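Local coordinates for SusD superfamily protein (Bacteroides fragilis NCTC 9343, PDB 3NQP), which probably binds glycans at the outer membrane of a gut bacterium and helps pass them on for uptake, at residues 280-285 with 315-320; 294-299 with 349-354; 336-341 with 356-361. All coordinates share one frame; numbering follows the deposited sequence.

Interaction 1. Residues 280-285 with 315-320; sequences NGTFTY and QTYEYN
Thr282 O is the shared acceptor that joins residues 280-285 to 315-320. Two successive backbone amides donate to it, Thr316 N at 2.9 Å and the longer Tyr317 N. Water 1 lies 2.7 Å from both Phe283 O and Tyr317 O and accepts from Gln315 NE2 (3.1 Å), a side chain whose strongest polar partner is Asp61.

Both segments belong to the long irregular connection between strand 265-269 and helix 321-325 of the SusD-family region. The first folds into a type I beta turn from Gly281 to Thr284, with Thr284 OG1 bonded back to Gly281 O at 2.6 Å, and a single bridge pairs Phe283 with Gln315.

Aromatic contacts fill the buried side. Tyr317 CB sits over the centre of the Phe283 ring, 3.5 Å from its centroid, a CH-pi contact; the two rings are inclined by 19° but slid so far apart that they barely overlap. Tyr319 CE2 approaches the edge of that ring, 3.8 Å from Phe283 CE2. Trp40 and Ile44 of helix 39-48 also pack on Phe283. Thr282 OG1, between the backbone N and carbonyl carbon (chi1 65°), lies 3.3 Å from Tyr317 CD1 and hydrogen-bonds to Ser279 O.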
ATOM      1  N   ASN A 280      -0.443   7.514  12.225  1.00 12.86           N
ATOM      2  CA  ASN A 280      -1.104   8.419  11.303  1.00 11.75           C
ATOM      3  C   ASN A 280      -1.140   9.871  11.834  1.00 13.89           C
ATOM      4  O   ASN A 280      -1.316  10.832  11.046  1.00 13.50           O
ATOM      5  CB  ASN A 280      -2.494   7.904  10.876  1.00 10.42           C
ATOM      6  CG  ASN A 280      -2.423   6.749   9.871  1.00 13.51           C
ATOM      7  OD1 ASN A 280      -1.321   6.338   9.474  1.00 11.43           O
ATOM      8  ND2 ASN A 280      -3.606   6.189   9.477  1.00  7.98           N
ATOM      9  N   GLY A 281      -0.876  10.045  13.144  1.00 11.99           N
ATOM     10  CA  GLY A 281      -0.713  11.404  13.726  1.00 10.08           C
ATOM     11  C   GLY A 281       0.462  12.198  13.196  1.00  9.17           C
ATOM     12  O   GLY A 281       0.517  13.447  13.312  1.00 10.60           O
ATOM     13  N   THR A 282       1.429  11.491  12.618  1.00 10.57           N
ATOM     14  CA  THR A 282       2.620  12.125  12.051  1.00 10.39           C
ATOM     15  C   THR A 282       2.408  12.830  10.722  1.00  8.85           C
ATOM     16  O   THR A 282       3.344  13.453  10.220  1.00  9.69           O
ATOM     17  CB  THR A 282       3.803  11.102  11.861  1.00  7.45           C
ATOM     18  OG1 THR A 282       3.456  10.126  10.894  1.00 11.77           O
ATOM     19  CG2 THR A 282       4.164  10.374  13.207  1.00 13.48           C
ATOM     20  N   PHE A 283       1.219  12.708  10.118  1.00  8.36           N
ATOM     21  CA  PHE A 283       0.889  13.455   8.888  1.00  9.36           C
ATOM     22  C   PHE A 283       0.030  14.692   9.219  1.00 11.96           C
ATOM     23  O   PHE A 283      -0.612  15.239   8.317  1.00 11.77           O
ATOM     24  CB  PHE A 283       0.074  12.612   7.892  1.00  7.20           C
ATOM     25  CG  PHE A 283       0.865  11.561   7.154  1.00  8.10           C
ATOM     26  CD1 PHE A 283       1.332  10.439   7.799  1.00 10.31           C
ATOM     27  CD2 PHE A 283       1.041  11.653   5.776  1.00 11.21           C
ATOM     28  CE1 PHE A 283       2.045   9.464   7.074  1.00 11.25           C
ATOM     29  CE2 PHE A 283       1.732  10.682   5.061  1.00  8.44           C
ATOM     30  CZ  PHE A 283       2.219   9.598   5.702  1.00 13.99           C
ATOM     31  N   THR A 284      -0.031  15.083  10.494  1.00 12.06           N
ATOM     32  CA  THR A 284      -0.957  16.156  10.921  1.00  9.76           C
ATOM     33  C   THR A 284      -0.248  17.470  11.305  1.00 14.06           C
ATOM     34  O   THR A 284       0.318  18.156  10.428  1.00 14.41           O
ATOM     35  CB  THR A 284      -1.923  15.658  12.009  1.00 10.27           C
ATOM     36  OG1 THR A 284      -1.237  15.366  13.239  1.00  7.83           O
ATOM     37  CG2 THR A 284      -2.667  14.413  11.500  1.00  8.75           C
ATOM     38  N   TYR A 285      -0.285  17.829  12.597  1.00 10.49           N
ATOM     39  CA  TYR A 285       0.416  18.982  13.089  1.00  7.84           C
ATOM     40  C   TYR A 285       0.583  18.794  14.629  1.00 12.63           C
ATOM     41  O   TYR A 285      -0.093  17.955  15.273  1.00 10.48           O
ATOM     42  CB  TYR A 285      -0.342  20.263  12.748  1.00  9.65           C
ATOM     43  CG  TYR A 285      -1.778  20.162  13.185  1.00  9.36           C
ATOM     44  CD1 TYR A 285      -2.723  19.551  12.366  1.00 12.24           C
ATOM     45  CD2 TYR A 285      -2.182  20.623  14.423  1.00 11.41           C
ATOM     46  CE1 TYR A 285      -4.048  19.411  12.763  1.00 14.73           C
ATOM     47  CE2 TYR A 285      -3.544  20.494  14.830  1.00 12.81           C
ATOM     48  CZ  TYR A 285      -4.449  19.877  14.004  1.00 14.50           C
ATOM     49  OH  TYR A 285      -5.769  19.708  14.401  1.00 12.51           O
ATOM     50  N   GLN A 315       4.017  16.846  12.259  1.00 11.55           N
ATOM     51  CA  GLN A 315       4.060  16.851  10.802  1.00 13.35           C
ATOM     52  C   GLN A 315       5.466  16.507  10.343  1.00 12.23           C
ATOM     53  O   GLN A 315       6.296  17.373  10.053  1.00 10.28           O
ATOM     54  CB  GLN A 315       3.591  18.173  10.171  1.00 13.63           C
ATOM     55  CG  GLN A 315       3.256  17.950   8.675  1.00 11.38           C
ATOM     56  CD  GLN A 315       2.658  19.142   8.008  1.00 11.94           C
ATOM     57  OE1 GLN A 315       3.037  20.264   8.320  1.00 10.72           O
ATOM     58  NE2 GLN A 315       1.754  18.916   7.030  1.00  8.59           N
ATOM     59  N   THR A 316       5.708  15.209  10.333  1.00 10.83           N
ATOM     60  CA  THR A 316       6.965  14.637   9.898  1.00 12.02           C
ATOM     61  C   THR A 316       6.843  13.840   8.595  1.00 12.93           C
ATOM     62  O   THR A 316       7.813  13.298   8.122  1.00 10.48           O
ATOM     63  CB  THR A 316       7.608  13.745  11.038  1.00 12.36           C
ATOM     64  OG1 THR A 316       6.656  12.822  11.568  1.00 11.58           O
ATOM     65  CG2 THR A 316       8.130  14.648  12.206  1.00  9.16           C
ATOM     66  N   TYR A 317       5.653  13.805   8.014  1.00 11.75           N
ATOM     67  CA  TYR A 317       5.408  13.318   6.664  1.00 10.55           C
ATOM     68  C   TYR A 317       4.378  14.269   6.062  1.00 13.25           C
ATOM     69  O   TYR A 317       3.336  14.542   6.707  1.00 10.89           O
ATOM     70  CB  TYR A 317       4.803  11.871   6.647  1.00  9.55           C
ATOM     71  CG  TYR A 317       5.745  10.844   7.225  1.00 12.21           C
ATOM     72  CD1 TYR A 317       5.777  10.606   8.593  1.00 13.57           C
ATOM     73  CD2 TYR A 317       6.651  10.167   6.431  1.00 12.45           C
ATOM     74  CE1 TYR A 317       6.668   9.726   9.160  1.00 10.17           C
ATOM     75  CE2 TYR A 317       7.537   9.275   6.985  1.00 14.43           C
ATOM     76  CZ  TYR A 317       7.537   9.040   8.352  1.00 13.48           C
ATOM     77  OH  TYR A 317       8.443   8.186   8.924  1.00 15.91           O
ATOM     78  N   GLU A 318       4.662  14.801   4.880  1.00  8.79           N
ATOM     79  CA  GLU A 318       3.767  15.756   4.234  1.00 10.85           C
ATOM     80  C   GLU A 318       3.809  15.666   2.716  1.00 11.97           C
ATOM     81  O   GLU A 318       4.863  15.791   2.103  1.00  9.56           O
ATOM     82  CB  GLU A 318       4.117  17.205   4.580  1.00 11.15           C
ATOM     83  CG  GLU A 318       3.027  18.278   4.093  1.00  8.16           C
ATOM     84  CD  GLU A 318       3.404  19.700   4.518  1.00 10.89           C
ATOM     85  OE1 GLU A 318       4.439  19.856   5.194  1.00 12.33           O
ATOM     86  OE2 GLU A 318       2.626  20.644   4.228  1.00 12.88           O
ATOM     87  N   TYR A 319       2.636  15.576   2.113  1.00 11.44           N
ATOM     88  CA  TYR A 319       2.551  15.603   0.664  1.00 12.44           C
ATOM     89  C   TYR A 319       2.783  16.985   0.123  1.00 11.54           C
ATOM     90  O   TYR A 319       2.336  17.989   0.697  1.00 10.96           O
ATOM     91  CB  TYR A 319       1.204  15.100   0.192  1.00 10.83           C
ATOM     92  CG  TYR A 319       1.022  13.629   0.447  1.00 11.55           C
ATOM     93  CD1 TYR A 319       1.520  12.698  -0.439  1.00 10.58           C
ATOM     94  CD2 TYR A 319       0.369  13.178   1.577  1.00  9.15           C
ATOM     95  CE1 TYR A 319       1.387  11.320  -0.194  1.00  7.05           C
ATOM     96  CE2 TYR A 319       0.191  11.778   1.815  1.00  8.67           C
ATOM     97  CZ  TYR A 319       0.736  10.880   0.915  1.00 14.21           C
ATOM     98  OH  TYR A 319       0.619   9.524   1.110  1.00 12.54           O
ATOM     99  N   ASN A 320       3.457  17.043  -1.023  1.00 11.72           N
ATOM    100  CA  ASN A 320       3.601  18.297  -1.767  1.00 12.23           C
ATOM    101  C   ASN A 320       2.179  18.789  -1.978  1.00 12.03           C
ATOM    102  O   ASN A 320       1.277  17.992  -2.246  1.00 10.48           O
ATOM    103  CB  ASN A 320       4.240  17.978  -3.106  1.00 14.20           C
ATOM    104  CG  ASN A 320       4.556  19.181  -3.914  1.00 18.41           C
ATOM    105  OD1 ASN A 320       3.652  19.876  -4.397  1.00 14.32           O
ATOM    106  ND2 ASN A 320       5.859  19.446  -4.099  1.00 15.32           N
TER
HETATM  107  O   HOH W   1       1.082  15.936   6.331  1.00  9.80           O

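Interaction 2. Residues 294-299 with 349-354; sequences NRYQAN and GELSLY. With EDO (1,2-ethanediol), chain E.
Arg295 lays its guanidinium flat on the ring of Tyr354, and this stack is the tightly packed part of the contact between residues 294-299 and 349-354. The two planes differ by 10° and their centres are 3.8 Å apart. Overlap is offset toward one side of the ring: Arg295 CZ comes within 3.4 Å of Tyr354 CE1, whereas NE lies over the ring centre and CD covers the same face with a CH-pi contact. The approach combines stacking with an off-centre cation-pi interaction. Tyr354 contributes by turning CG anti to its backbone N (chi1 -168°), and the arginine chain runs extended from CG to NE. Arg295 NH2 is 3.3 Å from Tyr354 OH, but the angle is too poor for a hydrogen bond; water 2 lies by both, a short 2.5 Å from Tyr354 OH, and accepts only a weak bond from Arg295 NH2. The other terminal nitrogen, NH1, is bonded to Ser291 OG, which helps fix the rotation of the guanidinium.

Tyr354 belongs to strand 351-358, one arm of the beta hairpin with strand 338-344, and the 294-299 loop passes over this arm near the surface of the protein. On the opposite face of the tyrosine ring sits a 1,2-ethanediol molecule, probably from the crystallisation liquor, with its C2 offset toward the rim. Its O2 donates to Tyr354 O at 3.3 Å, and Lys321 NZ also bonds the diol.

Around Leu351 the contact is looser and no hydrogen bond crosses it. Leu351 CD1 touches the backbone, 3.5 Å from Ala298 O, while its other branch, CD2, meets Tyr296 CB at 4.1 Å. Tyr296 points its CB toward the strand, but its ring leads off from it, and Ala298 is exposed to solvent.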
ATOM      1  N   ASN A 294      -1.471  28.401  14.211  1.00 14.00           N
ATOM      2  CA  ASN A 294      -1.599  29.861  14.111  1.00 15.31           C
ATOM      3  C   ASN A 294      -1.877  30.320  12.693  1.00 14.52           C
ATOM      4  O   ASN A 294      -1.957  31.487  12.454  1.00 15.97           O
ATOM      5  CB  ASN A 294      -0.346  30.556  14.656  1.00 16.93           C
ATOM      6  CG  ASN A 294      -0.104  30.230  16.121  1.00 21.95           C
ATOM      7  OD1 ASN A 294      -1.028  30.235  16.927  1.00 23.06           O
ATOM      8  ND2 ASN A 294       1.123  29.909  16.448  1.00 21.05           N
ATOM      9  N   ARG A 295      -2.030  29.404  11.745  1.00 14.22           N
ATOM     10  CA  ARG A 295      -2.368  29.799  10.395  1.00 11.66           C
ATOM     11  C   ARG A 295      -3.907  29.687  10.296  1.00 13.80           C
ATOM     12  O   ARG A 295      -4.608  29.710  11.339  1.00 13.87           O
ATOM     13  CB  ARG A 295      -1.629  28.933   9.372  1.00 14.80           C
ATOM     14  CG  ARG A 295      -0.125  29.080   9.461  1.00 15.56           C
ATOM     15  CD  ARG A 295       0.680  28.685   8.218  1.00 15.07           C
ATOM     16  NE  ARG A 295       2.077  29.011   8.513  1.00 16.86           N
ATOM     17  CZ  ARG A 295       2.939  28.190   9.120  1.00 17.14           C
ATOM     18  NH1 ARG A 295       2.602  26.939   9.426  1.00 12.32           N
ATOM     19  NH2 ARG A 295       4.159  28.608   9.414  1.00 15.98           N
ATOM     20  N   TYR A 296      -4.432  29.588   9.076  1.00 11.84           N
ATOM     21  CA  TYR A 296      -5.856  29.722   8.840  1.00 14.65           C
ATOM     22  C   TYR A 296      -6.427  28.548   8.055  1.00 14.99           C
ATOM     23  O   TYR A 296      -5.743  27.890   7.312  1.00 15.64           O
ATOM     24  CB  TYR A 296      -6.164  31.039   8.114  1.00 18.43           C
ATOM     25  CG  TYR A 296      -5.685  32.220   8.889  1.00 19.47           C
ATOM     26  CD1 TYR A 296      -6.500  32.823   9.824  1.00 19.81           C
ATOM     27  CD2 TYR A 296      -4.368  32.678   8.761  1.00 25.58           C
ATOM     28  CE1 TYR A 296      -6.043  33.880  10.594  1.00 23.17           C
ATOM     29  CE2 TYR A 296      -3.900  33.735   9.528  1.00 24.67           C
ATOM     30  CZ  TYR A 296      -4.744  34.323  10.453  1.00 26.82           C
ATOM     31  OH  TYR A 296      -4.322  35.406  11.207  1.00 28.12           O
ATOM     32  N   GLN A 297      -7.713  28.314   8.267  1.00 14.72           N
ATOM     33  CA  GLN A 297      -8.511  27.413   7.473  1.00 14.02           C
ATOM     34  C   GLN A 297      -9.051  28.139   6.254  1.00 13.42           C
ATOM     35  O   GLN A 297      -9.028  29.372   6.184  1.00 15.20           O
ATOM     36  CB  GLN A 297      -9.673  26.901   8.319  1.00 13.42           C
ATOM     37  CG  GLN A 297      -9.217  26.429   9.696  1.00 18.45           C
ATOM     38  CD  GLN A 297     -10.315  25.769  10.490  1.00 14.59           C
ATOM     39  OE1 GLN A 297     -10.977  24.868   9.994  1.00 12.63           O
ATOM     40  NE2 GLN A 297     -10.463  26.162  11.740  1.00 13.19           N
ATOM     41  N   ALA A 298      -9.607  27.351   5.346  1.00 11.73           N
ATOM     42  CA  ALA A 298     -10.182  27.792   4.098  1.00 14.74           C
ATOM     43  C   ALA A 298     -11.248  28.858   4.297  1.00 16.84           C
ATOM     44  O   ALA A 298     -11.368  29.733   3.457  1.00 15.01           O
ATOM     45  CB  ALA A 298     -10.793  26.557   3.281  1.00 14.84           C
ATOM     46  N   ASN A 299     -11.970  28.814   5.419  1.00 14.49           N
ATOM     47  CA  ASN A 299     -13.037  29.825   5.661  1.00 17.84           C
ATOM     48  C   ASN A 299     -12.490  31.085   6.288  1.00 16.50           C
ATOM     49  O   ASN A 299     -13.262  31.968   6.662  1.00 16.53           O
ATOM     50  CB  ASN A 299     -14.133  29.250   6.581  1.00 17.38           C
ATOM     51  CG  ASN A 299     -13.636  28.974   7.959  1.00 17.56           C
ATOM     52  OD1 ASN A 299     -12.422  28.891   8.153  1.00 16.14           O
ATOM     53  ND2 ASN A 299     -14.546  28.774   8.926  1.00 13.87           N
ATOM     54  N   GLY A 349      -5.786  40.365   3.216  1.00 48.77           N
ATOM     55  CA  GLY A 349      -6.576  39.293   3.847  1.00 45.30           C
ATOM     56  C   GLY A 349      -6.772  38.060   2.969  1.00 40.98           C
ATOM     57  O   GLY A 349      -7.526  37.161   3.306  1.00 41.24           O
ATOM     58  N   GLU A 350      -6.103  38.038   1.827  1.00 35.09           N
ATOM     59  CA  GLU A 350      -6.221  36.954   0.884  1.00 34.40           C
ATOM     60  C   GLU A 350      -5.472  35.713   1.412  1.00 30.06           C
ATOM     61  O   GLU A 350      -4.365  35.815   1.958  1.00 26.98           O
ATOM     62  CB  GLU A 350      -5.656  37.375  -0.480  1.00 36.21           C
ATOM     63  CG  GLU A 350      -5.635  36.240  -1.518  1.00 45.87           C
ATOM     64  CD  GLU A 350      -4.826  36.551  -2.773  1.00 55.66           C
ATOM     65  OE1 GLU A 350      -4.365  37.701  -2.927  1.00 59.56           O
ATOM     66  OE2 GLU A 350      -4.655  35.628  -3.609  1.00 55.71           O
ATOM     67  N   LEU A 351      -6.083  34.552   1.215  1.00 24.92           N
ATOM     68  CA  LEU A 351      -5.567  33.307   1.742  1.00 21.64           C
ATOM     69  C   LEU A 351      -4.780  32.619   0.654  1.00 20.42           C
ATOM     70  O   LEU A 351      -5.228  32.549  -0.504  1.00 18.83           O
ATOM     71  CB  LEU A 351      -6.714  32.418   2.246  1.00 21.11           C
ATOM     72  CG  LEU A 351      -7.590  32.961   3.389  1.00 20.78           C
ATOM     73  CD1 LEU A 351      -8.758  32.040   3.643  1.00 28.57           C
ATOM     74  CD2 LEU A 351      -6.792  33.124   4.671  1.00 18.60           C
ATOM     75  N   SER A 352      -3.605  32.110   1.002  1.00 16.32           N
ATOM     76  CA  SER A 352      -2.834  31.308   0.056  1.00 17.67           C
ATOM     77  C   SER A 352      -2.500  29.934   0.678  1.00 14.58           C
ATOM     78  O   SER A 352      -2.153  29.840   1.854  1.00 13.90           O
ATOM     79  CB  SER A 352      -1.567  32.062  -0.370  1.00 20.81           C
ATOM     80  OG  SER A 352      -0.766  32.322   0.770  1.00 27.31           O
ATOM     81  N   LEU A 353      -2.635  28.884  -0.108  1.00 14.02           N
ATOM     82  CA  LEU A 353      -2.427  27.532   0.399  1.00 12.14           C
ATOM     83  C   LEU A 353      -0.991  27.383   0.914  1.00 15.95           C
ATOM     84  O   LEU A 353      -0.023  27.655   0.178  1.00 14.50           O
ATOM     85  CB  LEU A 353      -2.688  26.479  -0.699  1.00 14.11           C
ATOM     86  CG  LEU A 353      -2.510  24.994  -0.279  1.00 13.09           C
ATOM     87  CD1 LEU A 353      -3.578  24.644   0.840  1.00 15.24           C
ATOM     88  CD2 LEU A 353      -2.588  24.030  -1.499  1.00 15.87           C
ATOM     89  N   TYR A 354      -0.855  26.908   2.147  1.00 14.01           N
ATOM     90  CA  TYR A 354       0.467  26.744   2.764  1.00 15.51           C
ATOM     91  C   TYR A 354       0.853  25.272   2.994  1.00 15.07           C
ATOM     92  O   TYR A 354       1.820  24.769   2.431  1.00 15.45           O
ATOM     93  CB  TYR A 354       0.493  27.537   4.074  1.00 13.62           C
ATOM     94  CG  TYR A 354       1.853  27.716   4.718  1.00 15.88           C
ATOM     95  CD1 TYR A 354       2.409  26.731   5.512  1.00 17.22           C
ATOM     96  CD2 TYR A 354       2.604  28.862   4.497  1.00 16.10           C
ATOM     97  CE1 TYR A 354       3.661  26.901   6.098  1.00 12.26           C
ATOM     98  CE2 TYR A 354       3.821  29.029   5.078  1.00 15.47           C
ATOM     99  CZ  TYR A 354       4.360  28.068   5.890  1.00 17.12           C
ATOM    100  OH  TYR A 354       5.625  28.263   6.478  1.00 14.82           O
TER
HETATM  101  C1  EDO E1005       4.463  28.611   0.862  1.00 21.95           C
HETATM  102  O1  EDO E1005       3.130  28.657   0.358  1.00 29.31           O
HETATM  103  C2  EDO E1005       4.645  27.583   1.986  1.00 19.42           C
HETATM  104  O2  EDO E1005       4.608  26.225   1.514  1.00 15.12           O
HETATM  105  O   HOH W   2       6.218  26.836   8.483  1.00 17.28           O

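Interaction 3. Residues 336-341 with 356-361; sequences ATFIAS and THVRKN
Arg359 reaches back from residues 356-361 across Phe338 and Ile339. From CB its CG takes the position between the backbone N and carbonyl carbon (chi1 59°), 3.8 Å from Ala336 O. CD passes 4.2 Å from Phe338 O, and that carbonyl accepts two weak hydrogen bonds at the guanidinium edge, from NE at 3.0 Å and from NH2. CZ lies 3.6 Å from Ile339 CB, which covers one face of the guanidinium over its centre. NH1 approaches Ile339 CD1, and NH2 also forms a salt bridge with Glu335.

Strands 338-344 and 351-358 form an antiparallel beta hairpin, entered directly from helix 333-337. Ile339 and His357 are its hydrogen-bonded pair here: Ile339 N donates to His357 O at 2.9 Å, nearly straight at 165°, and the return bond is weak. The flanking pairs, Phe338 with Val358 and Ala340 with Thr356, are non-hydrogen-bonded and share one face, where Phe338 CE1 meets Val358 CG2 at 3.7 Å.

On the face of Ile339 and His357, the histidine ring meets Ser341 OG, which lies in the ring plane, hydrogen-bonded to NE2 at 2.8 Å. The second ring nitrogen, ND1, is bonded to Thr284 O.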
ATOM      1  N   ALA A 336     -12.012  14.659   2.338  1.00 13.92           N
ATOM      2  CA  ALA A 336     -11.947  13.431   3.149  1.00 13.10           C
ATOM      3  C   ALA A 336     -10.480  13.082   3.462  1.00 12.90           C
ATOM      4  O   ALA A 336     -10.173  12.564   4.534  1.00 10.81           O
ATOM      5  CB  ALA A 336     -12.618  12.280   2.437  1.00  9.77           C
ATOM      6  N   THR A 337      -9.577  13.358   2.525  1.00 12.56           N
ATOM      7  CA  THR A 337      -8.213  12.950   2.690  1.00 12.10           C
ATOM      8  C   THR A 337      -7.424  14.016   3.442  1.00 12.27           C
ATOM      9  O   THR A 337      -6.577  13.677   4.281  1.00 11.34           O
ATOM     10  CB  THR A 337      -7.531  12.631   1.295  1.00  9.53           C
ATOM     11  OG1 THR A 337      -8.301  11.625   0.574  1.00 12.22           O
ATOM     12  CG2 THR A 337      -6.064  12.185   1.508  1.00 12.58           C
ATOM     13  N   PHE A 338      -7.684  15.288   3.119  1.00 10.91           N
ATOM     14  CA  PHE A 338      -6.890  16.378   3.557  1.00 10.97           C
ATOM     15  C   PHE A 338      -7.695  17.505   4.223  1.00 11.18           C
ATOM     16  O   PHE A 338      -8.864  17.725   3.913  1.00 12.05           O
ATOM     17  CB  PHE A 338      -6.229  17.036   2.364  1.00 11.53           C
ATOM     18  CG  PHE A 338      -5.145  16.240   1.713  1.00 10.87           C
ATOM     19  CD1 PHE A 338      -3.916  16.073   2.317  1.00 12.87           C
ATOM     20  CD2 PHE A 338      -5.317  15.776   0.427  1.00  8.87           C
ATOM     21  CE1 PHE A 338      -2.891  15.398   1.655  1.00 12.25           C
ATOM     22  CE2 PHE A 338      -4.275  15.058  -0.218  1.00 11.15           C
ATOM     23  CZ  PHE A 338      -3.086  14.925   0.396  1.00  8.66           C
ATOM     24  N   ILE A 339      -7.029  18.226   5.129  1.00 11.98           N
ATOM     25  CA  ILE A 339      -7.428  19.579   5.500  1.00  9.23           C
ATOM     26  C   ILE A 339      -6.280  20.489   5.099  1.00 11.94           C
ATOM     27  O   ILE A 339      -5.113  20.126   5.217  1.00 11.15           O
ATOM     28  CB  ILE A 339      -7.765  19.763   7.029  1.00 12.35           C
ATOM     29  CG1 ILE A 339      -8.406  21.150   7.278  1.00 13.88           C
ATOM     30  CG2 ILE A 339      -6.517  19.486   7.927  1.00  7.56           C
ATOM     31  CD1 ILE A 339      -8.984  21.376   8.760  1.00 11.15           C
ATOM     32  N   ALA A 340      -6.606  21.684   4.600  1.00 13.02           N
ATOM     33  CA  ALA A 340      -5.572  22.623   4.156  1.00 11.66           C
ATOM     34  C   ALA A 340      -5.360  23.719   5.213  1.00 14.90           C
ATOM     35  O   ALA A 340      -6.303  24.149   5.899  1.00 12.29           O
ATOM     36  CB  ALA A 340      -5.992  23.241   2.814  1.00  9.79           C
ATOM     37  N   SER A 341      -4.124  24.189   5.325  1.00 15.39           N
ATOM     38  CA  SER A 341      -3.824  25.358   6.147  1.00 11.81           C
ATOM     39  C   SER A 341      -3.313  26.449   5.217  1.00 10.25           C
ATOM     40  O   SER A 341      -2.603  26.175   4.236  1.00 10.10           O
ATOM     41  CB  SER A 341      -2.816  25.026   7.264  1.00 13.92           C
ATOM     42  OG  SER A 341      -1.560  24.548   6.780  1.00  9.69           O
ATOM     43  N   THR A 356      -0.760  21.026   3.943  1.00 11.60           N
ATOM     44  CA  THR A 356      -1.848  20.106   3.900  1.00 10.85           C
ATOM     45  C   THR A 356      -1.544  19.044   4.938  1.00 13.24           C
ATOM     46  O   THR A 356      -0.384  18.778   5.219  1.00 11.90           O
ATOM     47  CB  THR A 356      -2.010  19.486   2.480  1.00  9.88           C
ATOM     48  OG1 THR A 356      -0.825  18.753   2.158  1.00  8.10           O
ATOM     49  CG2 THR A 356      -2.284  20.577   1.418  1.00  7.84           C
ATOM     50  N   HIS A 357      -2.604  18.406   5.454  1.00 11.55           N
ATOM     51  CA  HIS A 357      -2.560  17.581   6.641  1.00 10.81           C
ATOM     52  C   HIS A 357      -3.594  16.444   6.493  1.00 10.43           C
ATOM     53  O   HIS A 357      -4.729  16.674   6.083  1.00 12.17           O
ATOM     54  CB  HIS A 357      -2.868  18.477   7.865  1.00 14.03           C
ATOM     55  CG  HIS A 357      -2.143  19.788   7.851  1.00 11.16           C
ATOM     56  ND1 HIS A 357      -0.914  19.961   8.447  1.00 12.28           N
ATOM     57  CD2 HIS A 357      -2.478  20.997   7.320  1.00 15.20           C
ATOM     58  CE1 HIS A 357      -0.508  21.211   8.258  1.00 14.96           C
ATOM     59  NE2 HIS A 357      -1.452  21.867   7.601  1.00 10.44           N
ATOM     60  N   VAL A 358      -3.172  15.199   6.728  1.00 11.28           N
ATOM     61  CA  VAL A 358      -3.967  14.070   6.295  1.00  9.52           C
ATOM     62  C   VAL A 358      -4.898  13.619   7.399  1.00  9.88           C
ATOM     63  O   VAL A 358      -4.445  13.192   8.488  1.00 10.41           O
ATOM     64  CB  VAL A 358      -3.059  12.874   5.808  1.00  5.32           C
ATOM     65  CG1 VAL A 358      -3.932  11.676   5.409  1.00  9.18           C
ATOM     66  CG2 VAL A 358      -2.181  13.339   4.605  1.00  8.94           C
ATOM     67  N   ARG A 359      -6.206  13.708   7.116  1.00 10.00           N
ATOM     68  CA  ARG A 359      -7.235  13.271   8.036  1.00 11.59           C
ATOM     69  C   ARG A 359      -8.031  12.057   7.511  1.00 13.85           C
ATOM     70  O   ARG A 359      -9.117  11.754   8.017  1.00 11.62           O
ATOM     71  CB  ARG A 359      -8.186  14.438   8.322  1.00 12.12           C
ATOM     72  CG  ARG A 359      -8.854  14.992   7.092  1.00 13.57           C
ATOM     73  CD  ARG A 359     -10.036  15.895   7.490  1.00 11.70           C
ATOM     74  NE  ARG A 359     -10.301  16.858   6.435  1.00 10.34           N
ATOM     75  CZ  ARG A 359     -10.922  18.017   6.643  1.00 11.00           C
ATOM     76  NH1 ARG A 359     -11.335  18.297   7.867  1.00 13.88           N
ATOM     77  NH2 ARG A 359     -11.113  18.885   5.639  1.00  9.82           N
ATOM     78  N   LYS A 360      -7.463  11.361   6.524  1.00 13.36           N
ATOM     79  CA  LYS A 360      -8.114  10.242   5.844  1.00 11.80           C
ATOM     80  C   LYS A 360      -8.495   9.115   6.773  1.00 13.29           C
ATOM     81  O   LYS A 360      -9.557   8.519   6.597  1.00 12.04           O
ATOM     82  CB  LYS A 360      -7.177   9.669   4.773  1.00 12.22           C
ATOM     83  CG  LYS A 360      -7.854   8.660   3.812  1.00 10.23           C
ATOM     84  CD  LYS A 360      -6.954   8.338   2.612  1.00 11.48           C
ATOM     85  CE  LYS A 360      -7.539   7.216   1.758  1.00 10.84           C
ATOM     86  NZ  LYS A 360      -6.817   7.084   0.475  1.00 10.95           N
ATOM     87  N   ASN A 361      -7.624   8.810   7.733  1.00 11.45           N
ATOM     88  CA  ASN A 361      -7.709   7.550   8.501  1.00 11.15           C
ATOM     89  C   ASN A 361      -7.058   7.725   9.891  1.00 13.38           C
ATOM     90  O   ASN A 361      -6.153   7.009  10.268  1.00 12.31           O
ATOM     91  CB  ASN A 361      -7.066   6.422   7.672  1.00  9.17           C
ATOM     92  CG  ASN A 361      -7.244   5.045   8.272  1.00 10.17           C
ATOM     93  OD1 ASN A 361      -8.284   4.738   8.877  1.00 11.25           O
ATOM     94  ND2 ASN A 361      -6.243   4.178   8.051  1.00  7.24           N
TER
HETATM   95  O   HOH W   3      -7.264   9.470  -0.933  1.00 11.26           O

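How the interactions relate
The beta hairpin of strands 338-344 and 351-358 links the three contacts, all within the SusD-family region. Interaction 3 pairs the two strands themselves, while interaction 2 uses the earlier part of strand 351-358, with centres about 15 Å apart. There Tyr354 N approaches Ser341 O in a probable hydrogen bond. Interaction 1, its centre about 9 Å from that of interaction 3, touches it through two probable hydrogen bonds, Asn280 ND2 to Asn361 O and His357 ND1 to Thr284 O. Along the chain interaction 1 closes before interaction 3 opens, whereas interaction 2 alternates with both. The irregular connection before helix 321-325 is thus tied to the hairpin from its buried end to its surface end.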